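Local coordinates for protein octenoyl-CoA reductase/carboxylase (Streptomyces sp., PDB 4A0S) that catalyses the NADPH-dependent reductive carboxylation of 2-octenoyl-CoA, making an extender unit for the polyketide synthase of cinnabaramide biosynthesis, at residues 191-199 / 381-389; 229-239 / 257-266. All coordinates share one frame; numbering follows the deposited sequence.

Contact 1. Residues 191-199 / 381-389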
loop_
_atom_site.group_PDB
_atom_site.type_symbol
_atom_site.label_atom_id
_atom_site.label_comp_id
_atom_site.label_asym_id
_atom_site.label_seq_id
_atom_site.Cartn_x
_atom_site.Cartn_y
_atom_site.Cartn_z
ATOM N N LEU A 191 -26.021 -4.642 22.598
ATOM C CA LEU A 191 -26.968 -3.994 21.718
ATOM C C LEU A 191 -28.278 -4.743 21.685
ATOM O O LEU A 191 -28.297 -5.954 21.811
ATOM C CB LEU A 191 -26.419 -3.954 20.308
ATOM C CG LEU A 191 -25.212 -3.045 20.066
ATOM C CD1 LEU A 191 -24.872 -3.100 18.603
ATOM C CD2 LEU A 191 -25.450 -1.608 20.531
ATOM N N THR A 192 -29.360 -4.019 21.458
ATOM C CA THR A 192 -30.634 -4.646 21.222
ATOM C C THR A 192 -30.593 -5.215 19.809
ATOM O O THR A 192 -29.698 -4.887 19.018
ATOM C CB THR A 192 -31.783 -3.633 21.313
ATOM O OG1 THR A 192 -31.663 -2.695 20.242
ATOM C CG2 THR A 192 -31.767 -2.894 22.641
ATOM N N TRP A 193 -31.566 -6.049 19.475
ATOM C CA TRP A 193 -31.626 -6.643 18.148
ATOM C C TRP A 193 -31.634 -5.592 17.061
ATOM O O TRP A 193 -30.826 -5.645 16.116
ATOM C CB TRP A 193 -32.854 -7.522 18.011
ATOM C CG TRP A 193 -32.842 -8.663 18.911
ATOM C CD1 TRP A 193 -33.675 -8.871 19.970
ATOM C CD2 TRP A 193 -31.938 -9.778 18.882
ATOM N NE1 TRP A 193 -33.365 -10.047 20.586
ATOM C CE2 TRP A 193 -32.301 -10.627 19.944
ATOM C CE3 TRP A 193 -30.863 -10.148 18.052
ATOM C CZ2 TRP A 193 -31.636 -11.835 20.197
ATOM C CZ3 TRP A 193 -30.204 -11.342 18.303
ATOM C CH2 TRP A 193 -30.579 -12.163 19.376
ATOM N N GLU A 194 -32.542 -4.629 17.204
ATOM C CA GLU A 194 -32.706 -3.595 16.208
ATOM C C GLU A 194 -31.445 -2.719 16.112
ATOM O O GLU A 194 -31.037 -2.308 15.022
ATOM C CB GLU A 194 -33.973 -2.769 16.474
ATOM C CG GLU A 194 -34.010 -2.106 17.847
ATOM C CD GLU A 194 -34.567 -3.002 18.949
ATOM O OE1 GLU A 194 -34.532 -4.251 18.839
ATOM O OE2 GLU A 194 -35.043 -2.423 19.948
ATOM N N GLU A 195 -30.800 -2.465 17.242
ATOM C CA GLU A 195 -29.551 -1.693 17.237
ATOM C C GLU A 195 -28.437 -2.424 16.487
ATOM O O GLU A 195 -27.698 -1.827 15.694
ATOM C CB GLU A 195 -29.085 -1.465 18.660
ATOM C CG GLU A 195 -29.811 -0.363 19.397
ATOM C CD GLU A 195 -29.609 -0.476 20.892
ATOM O OE1 GLU A 195 -28.800 -1.312 21.319
ATOM O OE2 GLU A 195 -30.258 0.284 21.641
ATOM N N ALA A 196 -28.319 -3.716 16.771
ATOM C CA ALA A 196 -27.337 -4.591 16.130
ATOM C C ALA A 196 -27.597 -4.696 14.614
ATOM O O ALA A 196 -26.664 -4.643 13.813
ATOM C CB ALA A 196 -27.369 -5.958 16.774
ATOM N N ALA A 197 -28.874 -4.790 14.244
ATOM C CA ALA A 197 -29.319 -4.977 12.861
ATOM C C ALA A 197 -29.033 -3.803 11.931
ATOM O O ALA A 197 -28.853 -4.004 10.728
ATOM C CB ALA A 197 -30.808 -5.274 12.835
ATOM N N VAL A 198 -28.996 -2.585 12.477
ATOM C CA VAL A 198 -28.916 -1.393 11.625
ATOM C C VAL A 198 -27.545 -1.163 10.989
ATOM O O VAL A 198 -27.419 -0.452 10.009
ATOM C CB VAL A 198 -29.403 -0.099 12.346
ATOM C CG1 VAL A 198 -30.891 -0.155 12.618
ATOM C CG2 VAL A 198 -28.607 0.170 13.625
ATOM N N SER A 199 -26.534 -1.818 11.522
ATOM C CA SER A 199 -25.164 -1.444 11.222
ATOM C C SER A 199 -24.413 -2.197 10.136
ATOM O O SER A 199 -23.655 -1.577 9.408
ATOM C CB SER A 199 -24.347 -1.470 12.498
ATOM O OG SER A 199 -24.831 -0.479 13.371
ATOM N N VAL A 381 -21.225 3.405 17.388
ATOM C CA VAL A 381 -22.540 3.104 17.937
ATOM C C VAL A 381 -23.541 3.033 16.800
ATOM O O VAL A 381 -23.305 3.618 15.732
ATOM C CB VAL A 381 -22.984 4.145 18.982
ATOM C CG1 VAL A 381 -21.978 4.210 20.156
ATOM C CG2 VAL A 381 -23.219 5.531 18.325
ATOM N N PRO A 382 -24.650 2.295 17.018
ATOM C CA PRO A 382 -25.658 2.111 15.981
ATOM C C PRO A 382 -26.302 3.450 15.699
ATOM O O PRO A 382 -26.462 4.258 16.606
ATOM C CB PRO A 382 -26.664 1.161 16.630
ATOM C CG PRO A 382 -25.887 0.441 17.650
ATOM C CD PRO A 382 -24.940 1.465 18.195
ATOM N N ALA A 383 -26.640 3.654 14.431
ATOM C CA ALA A 383 -27.211 4.880 13.926
ATOM C C ALA A 383 -28.727 4.722 13.824
ATOM O O ALA A 383 -29.361 5.381 13.019
ATOM C CB ALA A 383 -26.626 5.186 12.567
ATOM N N MET A 384 -29.301 3.854 14.652
ATOM C CA MET A 384 -30.739 3.615 14.584
ATOM C C MET A 384 -31.466 4.855 15.037
ATOM O O MET A 384 -31.101 5.459 16.032
ATOM C CB MET A 384 -31.125 2.430 15.448
ATOM C CG MET A 384 -32.583 2.047 15.343
ATOM S SD MET A 384 -32.856 0.667 16.424
ATOM C CE MET A 384 -32.935 1.489 18.020
ATOM N N SER A 385 -32.487 5.243 14.295
ATOM C CA SER A 385 -33.261 6.431 14.633
ATOM C C SER A 385 -34.740 6.126 14.713
ATOM O O SER A 385 -35.525 6.931 15.233
ATOM C CB SER A 385 -33.038 7.512 13.589
ATOM O OG SER A 385 -33.541 7.124 12.327
ATOM N N ALA A 386 -35.119 4.976 14.169
ATOM C CA ALA A 386 -36.512 4.575 14.125
ATOM C C ALA A 386 -36.580 3.074 14.017
ATOM O O ALA A 386 -35.663 2.434 13.509
ATOM C CB ALA A 386 -37.230 5.239 12.943
ATOM N N VAL A 387 -37.661 2.507 14.534
ATOM C CA VAL A 387 -37.855 1.077 14.470
ATOM C C VAL A 387 -39.274 0.860 13.985
ATOM O O VAL A 387 -40.192 1.525 14.441
ATOM C CB VAL A 387 -37.668 0.418 15.861
ATOM C CG1 VAL A 387 -37.717 -1.092 15.739
ATOM C CG2 VAL A 387 -36.370 0.877 16.513
ATOM N N TYR A 388 -39.446 -0.038 13.025
ATOM C CA TYR A 388 -40.761 -0.417 12.555
ATOM C C TYR A 388 -40.877 -1.908 12.718
ATOM O O TYR A 388 -39.877 -2.616 12.553
ATOM C CB TYR A 388 -40.909 -0.086 11.073
ATOM C CG TYR A 388 -41.053 1.367 10.802
ATOM C CD1 TYR A 388 -39.941 2.207 10.789
ATOM C CD2 TYR A 388 -42.312 1.923 10.569
ATOM C CE1 TYR A 388 -40.076 3.560 10.557
ATOM C CE2 TYR A 388 -42.461 3.271 10.329
ATOM C CZ TYR A 388 -41.343 4.085 10.324
ATOM O OH TYR A 388 -41.493 5.423 10.079
ATOM N N PRO A 389 -42.083 -2.397 13.028
ATOM C CA PRO A 389 -42.275 -3.827 12.947
ATOM C C PRO A 389 -42.208 -4.265 11.496
ATOM O O PRO A 389 -42.420 -3.451 10.569
ATOM C CB PRO A 389 -43.698 -4.013 13.458
ATOM C CG PRO A 389 -44.383 -2.741 13.114
ATOM C CD PRO A 389 -43.346 -1.690 13.350
#
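Pro-382 fits its ring between Leu-191, Glu-195 and Val-198, so that a short capped helix, 193-197, packs on the turn that leads into strand 384-389. Both pack in the GroES-like catalytic domain, as in other medium-chain dehydrogenases/reductases; the N-to-C directions of helix and strand differ by 126°. The tight part is this proline end. Leu-191 brings CD2 to 3.6 Å from Pro-382 CG, Val-198 lays CG2 across the ring at 3.7 Å from CB, and the carbonyl O of Glu-195 stands 3.3 Å from the same Pro-382 CB. Met-384 continues the buried surface: with CG anti to the backbone N (chi1 -175°) and chi2 also extended, its chain reaches out to the helix, crossing Glu-195 at about a right angle, and a bend at chi3 brings CE to Glu-195 CG. Its SD lies 3.3 Å from Glu-194 CG. Beyond Met-384 the contact thins towards the partly exposed strand: Ser-385 and Ala-386 direct their CB atoms away from the helix, and Val-387 reaches back with CG2 only to 4.0 Å from Glu-194 CG. Both glutamates touch with their methylene groups and send their carboxylates to other partners, Glu-194 to Gly-419 N and Glu-195 to Arg-428 and Asn-437. Glu-195 also closes a capping box with Thr-192: its N donates to Thr-192 OG1 at 3.1 Å, while Thr-192 N donates to Glu-195 OE1 at 2.8 Å, from above the carboxylate plane, 55° out of it.

Contact 2. Residues 229-239 / 257-266. With NAP (NADP nicotinamide-adenine-dinucleotide phosphate), chain F.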
loop_
_atom_site.group_PDB
_atom_site.type_symbol
_atom_site.label_atom_id
_atom_site.label_comp_id
_atom_site.label_asym_id
_atom_site.label_seq_id
_atom_site.Cartn_x
_atom_site.Cartn_y
_atom_site.Cartn_z
ATOM N N ALA A 229 -24.614 13.063 4.765
ATOM C CA ALA A 229 -23.941 12.627 5.986
ATOM C C ALA A 229 -24.870 12.099 7.076
ATOM O O ALA A 229 -24.438 11.351 7.936
ATOM C CB ALA A 229 -23.065 13.737 6.535
ATOM N N SER A 230 -26.133 12.504 7.055
ATOM C CA SER A 230 -27.057 12.119 8.126
ATOM C C SER A 230 -27.714 10.768 7.882
ATOM O O SER A 230 -28.372 10.214 8.783
ATOM C CB SER A 230 -28.150 13.183 8.305
ATOM O OG SER A 230 -28.990 13.200 7.168
ATOM N N GLY A 231 -27.529 10.232 6.674
ATOM C CA GLY A 231 -28.117 8.932 6.318
ATOM C C GLY A 231 -27.371 7.743 6.896
ATOM O O GLY A 231 -26.523 7.908 7.764
ATOM N N GLY A 232 -27.707 6.546 6.410
ATOM C CA GLY A 232 -27.146 5.306 6.919
ATOM C C GLY A 232 -25.632 5.260 6.784
ATOM O O GLY A 232 -24.923 5.046 7.758
ATOM N N LEU A 233 -25.126 5.497 5.586
ATOM C CA LEU A 233 -23.688 5.518 5.387
ATOM C C LEU A 233 -22.999 6.638 6.134
ATOM O O LEU A 233 -21.985 6.408 6.809
ATOM C CB LEU A 233 -23.349 5.679 3.917
ATOM C CG LEU A 233 -23.564 4.469 3.032
ATOM C CD1 LEU A 233 -23.304 4.927 1.609
ATOM C CD2 LEU A 233 -22.635 3.312 3.467
ATOM N N GLY A 234 -23.536 7.847 5.996
ATOM C CA GLY A 234 -22.894 9.031 6.578
ATOM C C GLY A 234 -22.834 8.919 8.080
ATOM O O GLY A 234 -21.846 9.296 8.710
ATOM N N SER A 235 -23.890 8.373 8.669
ATOM C CA SER A 235 -23.969 8.259 10.111
ATOM C C SER A 235 -22.878 7.381 10.667
ATOM O O SER A 235 -22.476 7.544 11.818
ATOM C CB SER A 235 -25.326 7.722 10.533
ATOM O OG SER A 235 -26.319 8.702 10.282
ATOM N N TYR A 236 -22.400 6.443 9.868
ATOM C CA TYR A 236 -21.246 5.643 10.296
ATOM C C TYR A 236 -19.937 6.234 9.862
ATOM O O TYR A 236 -18.968 6.198 10.624
ATOM C CB TYR A 236 -21.369 4.207 9.824
ATOM C CG TYR A 236 -22.505 3.521 10.517
ATOM C CD1 TYR A 236 -22.451 3.260 11.888
ATOM C CD2 TYR A 236 -23.649 3.149 9.814
ATOM C CE1 TYR A 236 -23.522 2.630 12.548
ATOM C CE2 TYR A 236 -24.719 2.526 10.455
ATOM C CZ TYR A 236 -24.647 2.278 11.816
ATOM O OH TYR A 236 -25.689 1.658 12.450
ATOM N N ALA A 237 -19.915 6.776 8.649
ATOM C CA ALA A 237 -18.733 7.452 8.134
ATOM C C ALA A 237 -18.282 8.483 9.158
ATOM O O ALA A 237 -17.109 8.536 9.522
ATOM C CB ALA A 237 -19.036 8.109 6.801
ATOM N N ILE A 238 -19.227 9.275 9.653
ATOM C CA ILE A 238 -18.913 10.269 10.686
ATOM C C ILE A 238 -18.191 9.638 11.871
ATOM O O ILE A 238 -17.204 10.172 12.370
ATOM C CB ILE A 238 -20.192 10.981 11.194
ATOM C CG1 ILE A 238 -20.682 11.967 10.145
ATOM C CG2 ILE A 238 -19.935 11.672 12.550
ATOM C CD1 ILE A 238 -22.160 12.307 10.280
ATOM N N GLN A 239 -18.690 8.495 12.315
ATOM C CA GLN A 239 -18.143 7.861 13.495
ATOM C C GLN A 239 -16.762 7.295 13.249
ATOM O O GLN A 239 -15.877 7.429 14.096
ATOM C CB GLN A 239 -19.078 6.782 13.970
ATOM C CG GLN A 239 -20.394 7.338 14.430
ATOM C CD GLN A 239 -21.145 6.296 15.167
ATOM O OE1 GLN A 239 -20.741 5.892 16.254
ATOM N NE2 GLN A 239 -22.189 5.779 14.548
ATOM N N LYS A 257 -31.228 17.240 9.303
ATOM C CA LYS A 257 -30.110 16.382 8.982
ATOM C C LYS A 257 -28.828 16.907 9.622
ATOM O O LYS A 257 -28.016 16.125 10.111
ATOM C CB LYS A 257 -29.991 16.221 7.474
ATOM C CG LYS A 257 -31.090 15.328 6.912
ATOM C CD LYS A 257 -31.153 15.369 5.417
ATOM C CE LYS A 257 -32.088 14.291 4.914
ATOM N NZ LYS A 257 -32.257 14.383 3.453
ATOM N N GLU A 258 -28.648 18.224 9.642
ATOM C CA GLU A 258 -27.555 18.797 10.420
ATOM C C GLU A 258 -27.647 18.385 11.892
ATOM O O GLU A 258 -26.650 17.998 12.511
ATOM C CB GLU A 258 -27.528 20.317 10.322
ATOM C CG GLU A 258 -26.615 20.927 11.397
ATOM C CD GLU A 258 -26.215 22.342 11.112
ATOM O OE1 GLU A 258 -26.785 22.940 10.182
ATOM O OE2 GLU A 258 -25.332 22.849 11.830
ATOM N N ALA A 259 -28.844 18.484 12.457
ATOM C CA ALA A 259 -29.040 18.096 13.846
ATOM C C ALA A 259 -28.603 16.643 14.035
ATOM O O ALA A 259 -27.920 16.311 15.010
ATOM C CB ALA A 259 -30.468 18.300 14.249
ATOM N N ALA A 260 -28.983 15.789 13.085
ATOM C CA ALA A 260 -28.611 14.373 13.125
ATOM C C ALA A 260 -27.099 14.187 13.165
ATOM O O ALA A 260 -26.573 13.473 14.027
ATOM C CB ALA A 260 -29.207 13.652 11.932
ATOM N N VAL A 261 -26.392 14.845 12.256
ATOM C CA VAL A 261 -24.928 14.692 12.211
ATOM C C VAL A 261 -24.252 15.345 13.422
ATOM O O VAL A 261 -23.202 14.891 13.867
ATOM C CB VAL A 261 -24.286 15.212 10.897
ATOM C CG1 VAL A 261 -24.836 14.480 9.685
ATOM C CG2 VAL A 261 -24.483 16.715 10.736
ATOM N N ARG A 262 -24.848 16.397 13.970
ATOM C CA ARG A 262 -24.259 16.997 15.162
ATOM C C ARG A 262 -24.412 16.051 16.331
ATOM O O ARG A 262 -23.517 15.932 17.154
ATOM C CB ARG A 262 -24.887 18.349 15.466
ATOM C CG ARG A 262 -24.533 19.360 14.448
ATOM C CD ARG A 262 -24.981 20.736 14.847
ATOM N NE ARG A 262 -24.405 21.676 13.908
ATOM C CZ ARG A 262 -23.162 22.138 13.987
ATOM N NH1 ARG A 262 -22.371 21.764 14.982
ATOM N NH2 ARG A 262 -22.710 22.977 13.062
ATOM N N ALA A 263 -25.544 15.342 16.376
ATOM C CA ALA A 263 -25.804 14.366 17.435
ATOM C C ALA A 263 -24.811 13.209 17.392
ATOM O O ALA A 263 -24.574 12.541 18.405
ATOM C CB ALA A 263 -27.242 13.850 17.341
ATOM N N LEU A 264 -24.238 12.974 16.210
ATOM C CA LEU A 264 -23.145 12.023 16.042
ATOM C C LEU A 264 -21.779 12.666 16.301
ATOM O O LEU A 264 -20.736 12.027 16.137
ATOM C CB LEU A 264 -23.181 11.445 14.629
ATOM C CG LEU A 264 -24.459 10.701 14.239
ATOM C CD1 LEU A 264 -24.473 10.492 12.735
ATOM C CD2 LEU A 264 -24.567 9.380 14.940
ATOM N N GLY A 265 -21.773 13.930 16.697
ATOM C CA GLY A 265 -20.520 14.587 17.030
ATOM C C GLY A 265 -19.777 15.141 15.835
ATOM O O GLY A 265 -18.591 15.506 15.940
ATOM N N CYS A 266 -20.458 15.211 14.693
ATOM C CA CYS A 266 -19.927 15.967 13.572
ATOM C C CYS A 266 -20.321 17.421 13.735
ATOM O O CYS A 266 -21.467 17.791 13.438
ATOM C CB CYS A 266 -20.500 15.454 12.266
ATOM S SG CYS A 266 -19.638 16.167 10.882
HETATM P PA NAP F . -29.745 6.919 3.185
HETATM O O1A NAP F . -29.770 6.398 4.671
HETATM O O2A NAP F . -31.068 7.269 2.573
HETATM O O5B NAP F . -28.856 8.175 3.196
HETATM C C5B NAP F . -28.557 8.757 1.943
HETATM C C4B NAP F . -28.259 10.224 2.207
HETATM O O4B NAP F . -27.912 10.781 0.932
HETATM C C3B NAP F . -29.481 11.008 2.733
HETATM O O3B NAP F . -29.156 11.386 4.055
HETATM C C2B NAP F . -29.493 12.288 1.911
HETATM O O2B NAP F . -28.679 13.306 2.492
HETATM C C1B NAP F . -28.864 11.896 0.623
HETATM N N9A NAP F . -29.924 11.343 -0.257
HETATM C C8A NAP F . -31.030 10.656 0.071
HETATM N N7A NAP F . -31.704 10.305 -1.032
HETATM C C5A NAP F . -31.004 10.780 -2.052
HETATM C C6A NAP F . -31.213 10.755 -3.409
HETATM N N6A NAP F . -32.278 10.124 -3.902
HETATM N N1A NAP F . -30.316 11.334 -4.191
HETATM C C2A NAP F . -29.234 11.927 -3.693
HETATM N N3A NAP F . -29.008 11.998 -2.400
HETATM C C4A NAP F . -29.883 11.425 -1.569
HETATM O O3 NAP F . -29.014 5.859 2.233
HETATM P PN NAP F . -27.589 5.198 2.572
HETATM O O1N NAP F . -28.005 3.867 3.291
HETATM O O2N NAP F . -26.628 6.123 3.273
HETATM O O5D NAP F . -27.159 4.855 1.074
HETATM C C5D NAP F . -26.792 5.977 0.278
HETATM C C4D NAP F . -26.399 5.404 -1.054
HETATM O O4D NAP F . -25.300 4.464 -0.788
HETATM C C3D NAP F . -27.502 4.568 -1.704
HETATM O O3D NAP F . -27.382 4.898 -3.103
HETATM C C2D NAP F . -27.094 3.136 -1.434
HETATM O O2D NAP F . -27.586 2.239 -2.458
HETATM C C1D NAP F . -25.597 3.296 -1.606
HETATM N N1N NAP F . -24.980 2.295 -0.769
HETATM C C2N NAP F . -24.000 1.517 -1.347
HETATM C C3N NAP F . -23.423 0.583 -0.535
HETATM C C7N NAP F . -22.382 -0.260 -1.162
HETATM O O7N NAP F . -21.979 -0.054 -2.312
HETATM N N7N NAP F . -21.998 -1.238 -0.387
HETATM C C4N NAP F . -23.791 0.414 0.803
HETATM C C5N NAP F . -24.763 1.198 1.400
HETATM C C6N NAP F . -25.361 2.158 0.599
HETATM P P2B NAP F . -28.950 14.793 1.942
HETATM O O1X NAP F . -28.203 15.569 3.165
HETATM O O2X NAP F . -28.168 15.044 0.556
HETATM O O3X NAP F . -30.458 14.845 1.916
#
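The Gln-239 amide borders Leu-264, NE2 lying 4.3 Å from CD2, and holds Ser-235 O in its own plane through NE2; the same nitrogen also bonds Val-381 O. The second flat group, the Arg-262 guanidinium on the outer side of the other helix, takes Glu-258 at its edge and in plane, NE and NH2 both gripping OE2 in a salt bridge. These helices, 232-243 and 255-263, are neighbours in the NADP-binding Rossmann domain, joined through strand 247-252 in a beta-alpha-beta-alpha arrangement. Between them Ile-238 and Leu-264 carry most of the packing: Ile-238 CD1 presses on Val-261 CG1 at a tight 3.5 Å, the side chains crossing at about a right angle, and Ile-238 CG2, anti to the backbone N, meets Cys-266 CB. Leu-264 pushes CD1 equally close, 3.5 Å, to Ser-235 CA. At the cofactor end Ser-230 sits against the Lys-257 methylenes, whose extended chain carries NZ to the 2'-phosphate of NADP; the modelled NZ to O3X separation is too short to be relied on. Ser-403 OG also bonds that amine. The glycine-rich turn starts helix 232-243 on the pyrophosphate: Gly-232 N donates to NADP O1A at 2.7 Å. Leu-233 N donates to NADP O2N at 2.8 Å, both bonds nearly straight, while Leu-233 sets CD2 against nicotinamide C5N. A Schellman motif at Gly-265 ends the second helix. Gly-231 O, behind the pyrophosphate turn, accepts from Ser-235 N and, on the opposite face of its plane, from Ser-235 OG at 2.6 Å.

In the fold
Followed from the N terminus, the chain reaches 191-199 after the first strands of the catalytic domain, then crosses through helix 200-210 into the Rossmann domain. There contact 2 closes a short loop around strand 247-252, joining successive helices beside the parallel sheet. The chain completes that domain before 381-389 returns to pair with strand 408-412 and meets 191-199, so the long loop of contact 1 encloses contact 2 without crossing it. Their centres are 15 Å apart, and the helix 232-243 spans the gap: Tyr-236 OH lies 2.5 Å from Ser-199 OG, a probable hydrogen bond linking the nucleotide domain to its neighbour.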